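Local coordinates for PexRD2 family secreted RxLR effector peptide, putative (Phytophthora infestans, PDB 3ZRG), which is a secreted RxLR effector that enhances colonization of Nicotiana benthamiana leaves by Phytophthora infestans and induces a weak cell death response there, at the interface of chains A and B. Coordinates in Å, arbitrary orientation; residue numbers count along the deposited sequence, not the author numbering. Chains: chain A/B, PEXRD2 family secreted RXLR effector peptide, putative.

The interface of chains A and B. Residues chain A 36-37; chain B 52, 56.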
# COMPACT_ATOMS: atom_id res chain seq x y z
N ALA A 36 1.76 7.98 -6.73
CA ALA A 36 2.62 7.12 -7.57
C ALA A 36 3.34 7.91 -8.65
O ALA A 36 4.40 7.51 -9.08
CB ALA A 36 1.81 5.91 -8.21
N ASN A 37 2.77 9.05 -9.08
CA ASN A 37 3.34 9.85 -10.11
C ASN A 37 4.15 11.03 -9.61
O ASN A 37 5.12 11.40 -10.25
CB ASN A 37 2.25 10.35 -11.07
CG ASN A 37 1.52 9.22 -11.74
OD1 ASN A 37 2.13 8.22 -12.16
ND2 ASN A 37 0.20 9.35 -11.84
N LYS B 52 6.72 3.63 -5.39
CA LYS B 52 5.88 4.19 -6.43
C LYS B 52 5.16 3.05 -7.18
O LYS B 52 3.99 3.19 -7.51
CB LYS B 52 6.69 5.07 -7.37
CG LYS B 52 7.20 6.40 -6.73
CD LYS B 52 8.36 7.02 -7.50
CE LYS B 52 7.96 7.47 -8.91
NZ LYS B 52 6.98 8.60 -8.84
N ARG B 56 1.09 2.42 -7.50
CA ARG B 56 0.45 2.34 -8.82
C ARG B 56 -0.40 1.07 -8.89
O ARG B 56 -1.56 1.11 -9.37
CB ARG B 56 1.50 2.29 -9.93
CG ARG B 56 0.88 2.44 -11.34
CD ARG B 56 1.92 2.62 -12.39
NE ARG B 56 2.91 3.61 -12.02
CZ ARG B 56 2.78 4.93 -12.11
NH1 ARG B 56 1.68 5.50 -12.62
NH2 ARG B 56 3.78 5.71 -11.72
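A:Ala36 and A:Asn37, the last two residues of helix 29-37, press against one side of helix 49-63 of the partner, where B:Lys52 and B:Arg56 lie one turn apart. The patch is a compact example of how basic side chains from a partner subunit can engage the C-terminal end of a helix, the lysine taking a backbone carbonyl and the arginine the side chain of the last residue. A:Ala36 supplies the most buried surface here, 52 Å². Its methyl group settles on the backbone of the partner helix, with CB 3.9 Å from CA of B:Arg56 and nearer still, at 3.6 Å, to O of B:Lys52. The same methyl lies over one face of the B:Arg56 guanidinium, towards its rim, so that a small apolar group fits between helix and guanidinium.

B:Arg56 leaves its helix with CG opposite the backbone N (chi1 -171°) and then bends at chi3 (-47°), which curls the chain round the methyl and turns its far end towards A:Asn37. There NH1 and NH2 converge end-on upon one acceptor, the side-chain amide oxygen OD1. NH1 donates to OD1 at 2.8 Å and NH2 to the same OD1 at 3.0 Å, the former bond being the straighter. OD1 lies almost within the guanidinium plane, while the amide is turned 32° from that plane; the paired grip should hold the guanidinium in register with OD1, whereas the shared single acceptor leaves the amide tilt less constrained.

B:Lys52 reaches the helix end by another path. Its chain bends at chi3 and chi4, passing beside the A:Ala36 carbonyl before NZ donates to that O at 2.8 Å, from above the carbonyl plane. A carbonyl of the last helical turn thus gains a partner from the other subunit, and the two basic groups may also interact favourably with the negative end of the helix dipole.

The twofold symmetry of the pair repeats the patch with chains exchanged. In this effector domain, a WYL-family helical fold, it joins two copies, possibly stabilising a homodimer.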